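Local coordinates for protein aldose-aldose oxidoreductase (Caulobacter crescentus, PDB 5A04) that probably oxidises one aldose sugar while reducing another, passing hydride through an NADP(H) cofactor held on a Rossmann fold, at residues F227-L230 with T236-C239; A193-T198 with L318-V323; S133-H138 with S294-H299. One frame throughout, in Å; residues are numbered along the deposited sequence.

Contact 1: residues F227-L230 with T236-C239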
loop_
_atom_site.group_PDB
_atom_site.type_symbol
_atom_site.label_atom_id
_atom_site.label_comp_id
_atom_site.label_asym_id
_atom_site.label_seq_id
_atom_site.Cartn_x
_atom_site.Cartn_y
_atom_site.Cartn_z
ATOM N N PHE A 227 1.771 -5.983 6.691
ATOM C CA PHE A 227 1.161 -7.294 6.544
ATOM C C PHE A 227 0.232 -7.367 5.352
ATOM O O PHE A 227 -0.251 -6.347 4.836
ATOM C CB PHE A 227 0.430 -7.713 7.838
ATOM C CG PHE A 227 -0.526 -6.679 8.391
ATOM C CD1 PHE A 227 -0.063 -5.616 9.169
ATOM C CD2 PHE A 227 -1.896 -6.807 8.178
ATOM C CE1 PHE A 227 -0.968 -4.663 9.698
ATOM C CE2 PHE A 227 -2.795 -5.873 8.713
ATOM C CZ PHE A 227 -2.328 -4.805 9.466
ATOM N N GLN A 228 0.049 -8.594 4.872
ATOM C CA GLN A 228 -0.853 -8.878 3.767
ATOM C C GLN A 228 -1.958 -9.773 4.285
ATOM O O GLN A 228 -1.685 -10.673 5.076
ATOM C CB GLN A 228 -0.131 -9.599 2.631
ATOM C CG GLN A 228 1.091 -8.877 2.114
ATOM C CD GLN A 228 1.646 -9.557 0.891
ATOM O OE1 GLN A 228 2.182 -10.670 0.978
ATOM N NE2 GLN A 228 1.510 -8.904 -0.272
ATOM N N LEU A 229 -3.183 -9.531 3.828
ATOM C CA LEU A 229 -4.323 -10.377 4.167
ATOM C C LEU A 229 -4.978 -10.910 2.909
ATOM O O LEU A 229 -5.140 -10.183 1.926
ATOM C CB LEU A 229 -5.364 -9.595 4.983
ATOM C CG LEU A 229 -4.876 -8.859 6.235
ATOM C CD1 LEU A 229 -5.987 -7.987 6.811
ATOM C CD2 LEU A 229 -4.380 -9.841 7.281
ATOM N N LEU A 230 -5.378 -12.179 2.951
ATOM C CA LEU A 230 -6.229 -12.745 1.907
ATOM C C LEU A 230 -7.570 -13.113 2.525
ATOM O O LEU A 230 -7.605 -13.638 3.639
ATOM C CB LEU A 230 -5.569 -13.977 1.281
ATOM C CG LEU A 230 -6.351 -14.731 0.203
ATOM C CD1 LEU A 230 -6.529 -13.897 -1.068
ATOM C CD2 LEU A 230 -5.628 -16.050 -0.115
ATOM N N THR A 236 -7.931 -8.960 -1.351
ATOM C CA THR A 236 -6.599 -8.890 -0.756
ATOM C C THR A 236 -6.407 -7.559 -0.037
ATOM O O THR A 236 -7.052 -6.566 -0.377
ATOM C CB THR A 236 -5.489 -9.038 -1.825
ATOM O OG1 THR A 236 -5.558 -7.925 -2.732
ATOM C CG2 THR A 236 -5.677 -10.332 -2.616
ATOM N N ALA A 237 -5.520 -7.525 0.953
ATOM C CA ALA A 237 -5.143 -6.247 1.553
ATOM C C ALA A 237 -3.639 -6.180 1.778
ATOM O O ALA A 237 -3.008 -7.163 2.180
ATOM C CB ALA A 237 -5.893 -6.004 2.873
ATOM N N ASN A 238 -3.072 -5.017 1.467
ATOM C CA ASN A 238 -1.688 -4.663 1.798
ATOM C C ASN A 238 -1.743 -3.584 2.856
ATOM O O ASN A 238 -2.310 -2.514 2.593
ATOM C CB ASN A 238 -0.933 -4.085 0.596
ATOM C CG ASN A 238 -0.154 -5.113 -0.191
ATOM O OD1 ASN A 238 -0.167 -6.311 0.106
ATOM N ND2 ASN A 238 0.526 -4.635 -1.234
ATOM N N CYS A 239 -1.133 -3.837 4.010
ATOM C CA CYS A 239 -1.260 -2.956 5.166
ATOM C C CYS A 239 0.083 -2.513 5.720
ATOM O O CYS A 239 0.997 -3.330 5.899
ATOM C CB CYS A 239 -2.052 -3.669 6.267
ATOM S SG CYS A 239 -3.692 -4.282 5.758
#

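Contact 2: residues A193-T198 with L318-V323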
loop_
_atom_site.group_PDB
_atom_site.type_symbol
_atom_site.label_atom_id
_atom_site.label_comp_id
_atom_site.label_asym_id
_atom_site.label_seq_id
_atom_site.Cartn_x
_atom_site.Cartn_y
_atom_site.Cartn_z
ATOM N N ALA A 193 -9.873 -1.649 9.398
ATOM C CA ALA A 193 -10.444 -1.148 8.138
ATOM C C ALA A 193 -10.504 -2.224 7.052
ATOM O O ALA A 193 -11.494 -2.324 6.326
ATOM C CB ALA A 193 -9.660 0.063 7.620
ATOM N N ALA A 194 -9.453 -3.024 6.921
ATOM C CA ALA A 194 -9.486 -4.080 5.906
ATOM C C ALA A 194 -10.682 -4.995 6.161
ATOM O O ALA A 194 -11.376 -5.403 5.226
ATOM C CB ALA A 194 -8.188 -4.876 5.905
ATOM N N ARG A 195 -10.937 -5.271 7.438
ATOM C CA ARG A 195 -12.068 -6.103 7.829
ATOM C C ARG A 195 -13.415 -5.423 7.570
ATOM O O ARG A 195 -14.312 -6.063 7.020
ATOM C CB ARG A 195 -11.949 -6.504 9.308
ATOM C CG ARG A 195 -10.822 -7.549 9.564
ATOM C CD ARG A 195 -10.627 -7.876 11.066
ATOM N NE ARG A 195 -11.901 -8.328 11.607
ATOM C CZ ARG A 195 -12.657 -7.626 12.443
ATOM N NH1 ARG A 195 -12.223 -6.470 12.934
ATOM N NH2 ARG A 195 -13.849 -8.101 12.807
ATOM N N TYR A 196 -13.581 -4.149 7.943
ATOM C CA TYR A 196 -14.914 -3.569 7.750
ATOM C C TYR A 196 -15.164 -3.112 6.317
ATOM O O TYR A 196 -16.317 -3.019 5.900
ATOM C CB TYR A 196 -15.232 -2.426 8.754
ATOM C CG TYR A 196 -14.385 -1.160 8.816
ATOM C CD1 TYR A 196 -14.369 -0.233 7.775
ATOM C CD2 TYR A 196 -13.702 -0.838 9.988
ATOM C CE1 TYR A 196 -13.625 0.958 7.879
ATOM C CE2 TYR A 196 -12.955 0.332 10.099
ATOM C CZ TYR A 196 -12.928 1.227 9.049
ATOM O OH TYR A 196 -12.191 2.385 9.190
ATOM N N LEU A 197 -14.114 -2.890 5.541
ATOM C CA LEU A 197 -14.318 -2.550 4.128
ATOM C C LEU A 197 -14.689 -3.804 3.325
ATOM O O LEU A 197 -15.582 -3.764 2.472
ATOM C CB LEU A 197 -13.073 -1.872 3.547
ATOM C CG LEU A 197 -12.786 -0.491 4.139
ATOM C CD1 LEU A 197 -11.401 -0.034 3.735
ATOM C CD2 LEU A 197 -13.844 0.557 3.706
ATOM N N THR A 198 -14.024 -4.927 3.596
ATOM C CA THR A 198 -14.375 -6.165 2.896
ATOM C C THR A 198 -15.637 -6.772 3.482
ATOM O O THR A 198 -16.383 -7.471 2.788
ATOM C CB THR A 198 -13.254 -7.234 2.975
ATOM O OG1 THR A 198 -12.990 -7.527 4.350
ATOM C CG2 THR A 198 -11.983 -6.745 2.308
ATOM N N LEU A 318 -11.887 -9.009 19.640
ATOM C CA LEU A 318 -11.276 -10.338 19.675
ATOM C C LEU A 318 -10.814 -10.767 18.283
ATOM O O LEU A 318 -9.730 -11.331 18.119
ATOM C CB LEU A 318 -12.269 -11.356 20.237
ATOM C CG LEU A 318 -11.928 -12.844 20.116
ATOM C CD1 LEU A 318 -10.634 -13.208 20.848
ATOM C CD2 LEU A 318 -13.101 -13.676 20.639
ATOM N N LYS A 319 -11.637 -10.498 17.280
ATOM C CA LYS A 319 -11.290 -10.859 15.910
ATOM C C LYS A 319 -10.027 -10.124 15.466
ATOM O O LYS A 319 -9.164 -10.704 14.790
ATOM C CB LYS A 319 -12.455 -10.564 14.967
ATOM C CG LYS A 319 -13.561 -11.620 15.017
ATOM C CD LYS A 319 -14.817 -11.125 14.334
ATOM C CE LYS A 319 -15.922 -12.168 14.380
ATOM N NZ LYS A 319 -17.199 -11.573 13.883
ATOM N N ASP A 320 -9.881 -8.869 15.877
ATOM C CA ASP A 320 -8.640 -8.159 15.573
ATOM C C ASP A 320 -7.445 -8.816 16.264
ATOM O O ASP A 320 -6.405 -9.023 15.630
ATOM C CB ASP A 320 -8.721 -6.680 15.979
ATOM C CG ASP A 320 -9.338 -5.805 14.890
ATOM O OD1 ASP A 320 -9.513 -6.285 13.750
ATOM O OD2 ASP A 320 -9.622 -4.625 15.180
ATOM N N LEU A 321 -7.582 -9.159 17.548
ATOM C CA LEU A 321 -6.445 -9.737 18.273
ATOM C C LEU A 321 -6.050 -11.075 17.665
ATOM O O LEU A 321 -4.872 -11.417 17.668
ATOM C CB LEU A 321 -6.739 -9.914 19.769
ATOM C CG LEU A 321 -6.074 -8.863 20.669
ATOM C CD1 LEU A 321 -4.553 -8.870 20.526
ATOM C CD2 LEU A 321 -6.659 -7.468 20.355
ATOM N N ARG A 322 -7.033 -11.826 17.174
ATOM C CA ARG A 322 -6.747 -13.102 16.505
ATOM C C ARG A 322 -5.822 -12.891 15.303
ATOM O O ARG A 322 -4.856 -13.639 15.107
ATOM C CB ARG A 322 -8.037 -13.784 16.036
ATOM C CG ARG A 322 -8.878 -14.434 17.122
ATOM C CD ARG A 322 -10.152 -15.045 16.521
ATOM N NE ARG A 322 -10.922 -15.798 17.508
ATOM C CZ ARG A 322 -12.248 -15.925 17.485
ATOM N NH1 ARG A 322 -12.963 -15.340 16.526
ATOM N NH2 ARG A 322 -12.862 -16.627 18.429
ATOM N N VAL A 323 -6.121 -11.874 14.500
ATOM C CA VAL A 323 -5.305 -11.599 13.325
ATOM C C VAL A 323 -3.965 -11.007 13.738
ATOM O O VAL A 323 -2.935 -11.330 13.150
ATOM C CB VAL A 323 -6.019 -10.650 12.342
ATOM C CG1 VAL A 323 -5.187 -10.504 11.077
ATOM C CG2 VAL A 323 -7.400 -11.207 12.002
#

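Contact 3: residues S133-H138 with S294-H299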
loop_
_atom_site.group_PDB
_atom_site.type_symbol
_atom_site.label_atom_id
_atom_site.label_comp_id
_atom_site.label_asym_id
_atom_site.label_seq_id
_atom_site.Cartn_x
_atom_site.Cartn_y
_atom_site.Cartn_z
ATOM N N SER A 133 -14.103 4.914 14.233
ATOM C CA SER A 133 -14.179 5.121 12.782
ATOM C C SER A 133 -15.472 4.571 12.185
ATOM O O SER A 133 -15.895 5.015 11.127
ATOM C CB SER A 133 -12.968 4.494 12.077
ATOM O OG SER A 133 -11.770 5.140 12.493
ATOM N N ARG A 134 -16.101 3.611 12.859
ATOM C CA ARG A 134 -17.357 3.049 12.371
ATOM C C ARG A 134 -18.507 4.047 12.496
ATOM O O ARG A 134 -19.601 3.786 12.014
ATOM C CB ARG A 134 -17.706 1.763 13.119
ATOM C CG ARG A 134 -16.672 0.627 12.922
ATOM C CD ARG A 134 -16.697 0.064 11.489
ATOM N NE ARG A 134 -18.011 -0.475 11.140
ATOM C CZ ARG A 134 -18.400 -1.716 11.418
ATOM N NH1 ARG A 134 -17.571 -2.551 12.042
ATOM N NH2 ARG A 134 -19.615 -2.129 11.069
ATOM N N PHE A 135 -18.247 5.183 13.143
ATOM C CA PHE A 135 -19.249 6.229 13.341
ATOM C C PHE A 135 -18.878 7.517 12.624
ATOM O O PHE A 135 -19.529 8.546 12.803
ATOM C CB PHE A 135 -19.435 6.488 14.842
ATOM C CG PHE A 135 -19.792 5.246 15.588
ATOM C CD1 PHE A 135 -21.098 4.796 15.595
ATOM C CD2 PHE A 135 -18.807 4.472 16.201
ATOM C CE1 PHE A 135 -21.439 3.612 16.246
ATOM C CE2 PHE A 135 -19.138 3.283 16.845
ATOM C CZ PHE A 135 -20.452 2.849 16.862
ATOM N N GLN A 136 -17.832 7.443 11.810
ATOM C CA GLN A 136 -17.254 8.622 11.165
ATOM C C GLN A 136 -17.792 8.707 9.737
ATOM O O GLN A 136 -17.875 7.696 9.040
ATOM C CB GLN A 136 -15.726 8.540 11.210
ATOM C CG GLN A 136 -14.986 9.832 10.919
ATOM C CD GLN A 136 -15.002 10.187 9.450
ATOM O OE1 GLN A 136 -14.967 9.306 8.593
ATOM N NE2 GLN A 136 -15.049 11.490 9.147
ATOM N N ALA A 137 -18.195 9.911 9.319
ATOM C CA ALA A 137 -19.014 10.083 8.111
ATOM C C ALA A 137 -18.390 9.507 6.841
ATOM O O ALA A 137 -19.066 8.825 6.058
ATOM C CB ALA A 137 -19.317 11.576 7.897
ATOM N N HIS A 138 -17.109 9.779 6.636
ATOM C CA HIS A 138 -16.444 9.312 5.414
ATOM C C HIS A 138 -16.282 7.800 5.417
ATOM O O HIS A 138 -16.465 7.149 4.388
ATOM C CB HIS A 138 -15.083 9.988 5.238
ATOM C CG HIS A 138 -15.156 11.487 5.172
ATOM N ND1 HIS A 138 -15.507 12.261 6.256
ATOM C CD2 HIS A 138 -14.912 12.352 4.155
ATOM C CE1 HIS A 138 -15.486 13.538 5.910
ATOM N NE2 HIS A 138 -15.129 13.622 4.639
ATOM N N SER A 294 -18.970 11.525 19.989
ATOM C CA SER A 294 -20.294 11.546 20.601
ATOM C C SER A 294 -21.166 10.419 20.072
ATOM O O SER A 294 -21.955 9.829 20.814
ATOM C CB SER A 294 -20.977 12.893 20.333
ATOM O OG SER A 294 -20.126 13.949 20.752
ATOM N N ALA A 295 -21.042 10.137 18.779
ATOM C CA ALA A 295 -21.776 9.019 18.184
ATOM C C ALA A 295 -21.363 7.672 18.793
ATOM O O ALA A 295 -22.198 6.789 19.006
ATOM C CB ALA A 295 -21.565 8.999 16.678
ATOM N N GLN A 296 -20.074 7.508 19.044
ATOM C CA GLN A 296 -19.582 6.259 19.633
ATOM C C GLN A 296 -20.162 6.095 21.040
ATOM O O GLN A 296 -20.678 5.030 21.394
ATOM C CB GLN A 296 -18.045 6.248 19.670
ATOM C CG GLN A 296 -17.463 4.994 20.338
ATOM C CD GLN A 296 -16.003 5.162 20.693
ATOM O OE1 GLN A 296 -15.140 5.089 19.829
ATOM N NE2 GLN A 296 -15.718 5.377 21.973
ATOM N N LEU A 297 -20.116 7.174 21.820
ATOM C CA LEU A 297 -20.635 7.160 23.189
ATOM C C LEU A 297 -22.126 6.844 23.192
ATOM O O LEU A 297 -22.589 5.993 23.962
ATOM C CB LEU A 297 -20.366 8.505 23.886
ATOM C CG LEU A 297 -18.899 8.869 24.140
ATOM C CD1 LEU A 297 -18.729 10.342 24.485
ATOM C CD2 LEU A 297 -18.323 8.004 25.252
ATOM N N ASP A 298 -22.878 7.519 22.326
ATOM C CA ASP A 298 -24.317 7.309 22.278
ATOM C C ASP A 298 -24.686 5.922 21.767
ATOM O O ASP A 298 -25.727 5.393 22.142
ATOM C CB ASP A 298 -24.998 8.368 21.408
ATOM C CG ASP A 298 -25.355 9.637 22.187
ATOM O OD1 ASP A 298 -25.296 9.654 23.441
ATOM O OD2 ASP A 298 -25.707 10.636 21.526
ATOM N N HIS A 299 -23.842 5.323 20.929
ATOM C CA HIS A 299 -24.168 3.998 20.408
ATOM C C HIS A 299 -24.313 2.985 21.541
ATOM O O HIS A 299 -25.271 2.219 21.564
ATOM C CB HIS A 299 -23.110 3.501 19.414
ATOM C CG HIS A 299 -23.453 2.186 18.783
ATOM N ND1 HIS A 299 -24.514 2.032 17.916
ATOM C CD2 HIS A 299 -22.873 0.965 18.890
ATOM C CE1 HIS A 299 -24.570 0.773 17.511
ATOM N NE2 HIS A 299 -23.590 0.104 18.092
#

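Contact 1: residues F227-L230 with T236-C239
The ring of Phe-227 has Cys-239 over one face: the cysteine CB lies 3.4 Å from ring atom CE2, nearer the rim than the centre, while SG of Cys-239 approaches obliquely, 3.5 Å from CE2 of Phe-227. With CG wedged between the residue's own backbone N and carbonyl carbon (chi1 50°), the ring folds back across the neighbouring strand. The other flat groups are the amides of Gln-228 and Asn-238, side by side and pointing the same way. NE2 of Gln-228 donates to a lone pair of Asn-238 OD1 at 3.1 Å, in a nearly straight bond (164°), while OE1 of Gln-228 is hydrogen-bonded to ND2 of Asn-206.

These residues belong to the beta hairpin of strands 224-230 and 236-242, paired by backbone bonds between Phe-227 and Cys-239 and between Leu-229 and Ala-237. The small apolar Ala-237 suits the face it shares with Leu-229, CB to CB 4.2 Å, beneath helix 182-198. Replacing Phe-227 by an alanine would probably strip Cys-239 of its aromatic cover and open a gap against Leu-191 and Ile-327. On the opposite face, where polar amides are in place, Gln-228 NE2 also bonds Asn-226 O of the second subunit.

Contact 2: residues A193-T198 with L318-V323
Arg-195 and Asp-320 join two helices of the C-terminal alpha/beta domain, 182-198 and 314-333, through a salt bridge between NH1 of Arg-195 and OD1 of Asp-320 at 2.8 Å. Both helices also touch the hairpin strand 224-230, so the bridge links neighbouring elements of one helical layer against the sheet. Their backbones stand well apart here, the nearest CA atoms, those of Arg-195 and Asp-320, being 8.7 Å from each other, and a long side chain such as arginine is well suited to span that distance.

The guanidinium and the carboxylate stand almost perpendicular, with planes 88° apart, so this is no flat, two-pronged pairing. A single nitrogen meets a single oxygen, and the N-H points poorly at it (128°), which makes the hydrogen bond weak although the charges are close. The arginine chain runs straight to CD and then bends at chi3 (56°), turning the guanidinium across the aspartate. Lys-319 crosses Arg-195 at about a right angle and uses its aliphatic part: its CB covers one guanidinium face toward the rim, and its extended chain carries NZ away to 4.9 Å from Arg-195 NH2, where the like charges do not touch.

Other acids share the arginine: NH2 forms a salt bridge with Asp-316 and NE another with Glu-201. This acidic setting would probably stabilise the positive charge in a buried place. The second aspartate oxygen, OD2 of Asp-320, is held by Asn-192, an arrangement that steadies the carboxylate while OD1 faces the arginine. Alongside the bridge, the methylene CD of Arg-195 comes within 3.3 Å of Asp-320 OD1, and CD of Lys-319 lies 3.5 Å from Arg-195 NH2.

Contact 3: residues S133-H138 with S294-H299
Phe-135 carries this contact, its ring laid against the side of helix 292-306 where Ala-295, Gln-296 and His-299 meet it. Far more of its surface is buried here than of any other residue in the two segments. Beside the backbone, CB of Phe-135 rests 3.8 Å from CB of Ala-295, and the small methyl lets the phenylalanine come close to the helix. Over one ring face lies the helix backbone itself: CA of Gln-296 is 3.9 Å from CD2 of Phe-135, toward the rim, and forms a CH-pi contact. With CG anti to the carbonyl carbon (chi1 -56°), the ring is directed onto this surface.

One turn further along the helix, His-299 crosses the phenylalanine at about a right angle. Its CG lies 3.5 Å from CE1 of Phe-135, which sits over a face of the imidazole, while the two ring planes are inclined at 50°. Met-128 of strand 127-129 packs on Phe-135, Gln-296 and His-299, so the cluster joins the edge strand of the Rossmann sheet to this helix. Gln-296 also touches Arg-132 of the glucose pocket, and its side chain lies about 6 Å from the bound NADPH.

Just after the phenylalanine, Gln-136 is the N-cap of helix 137-147: OE1 accepts a weak bond from His-138 N, and NE2 of Gln-136 donates to ND1 of His-138 at 3.0 Å.

No hydrogen bond spans the two segments. The polar ends find partners elsewhere, Gln-296 NE2 at Tyr-78 OH and His-299 NE2 at the backbone N of Ile-311, which implies that apolar and aromatic contact alone joins the segments directly, while those outside bonds probably fix the turn of the groups that Phe-135 meets.

How the contacts relate
Contacts 1 and 2 lie on the same side of the chain's centre, with their own centres 11 Å apart, and they touch: Ala-194 of helix 182-198 and Val-323 of helix 314-333 both pack on Leu-229 of the hairpin. The centre of contact 3 lies about 18 Å from that of contact 2 and about 26 Å from that of contact 1; it meets contact 2 where Tyr-196 packs on Arg-134 and Ser-133, but does not touch contact 1. Along the chain the hairpin is nested inside the loops closed by both other contacts, which cross each other. The series thus runs from the sheet face at the second subunit, through the helical layer, to the neighbourhood of the cofactor and glucose.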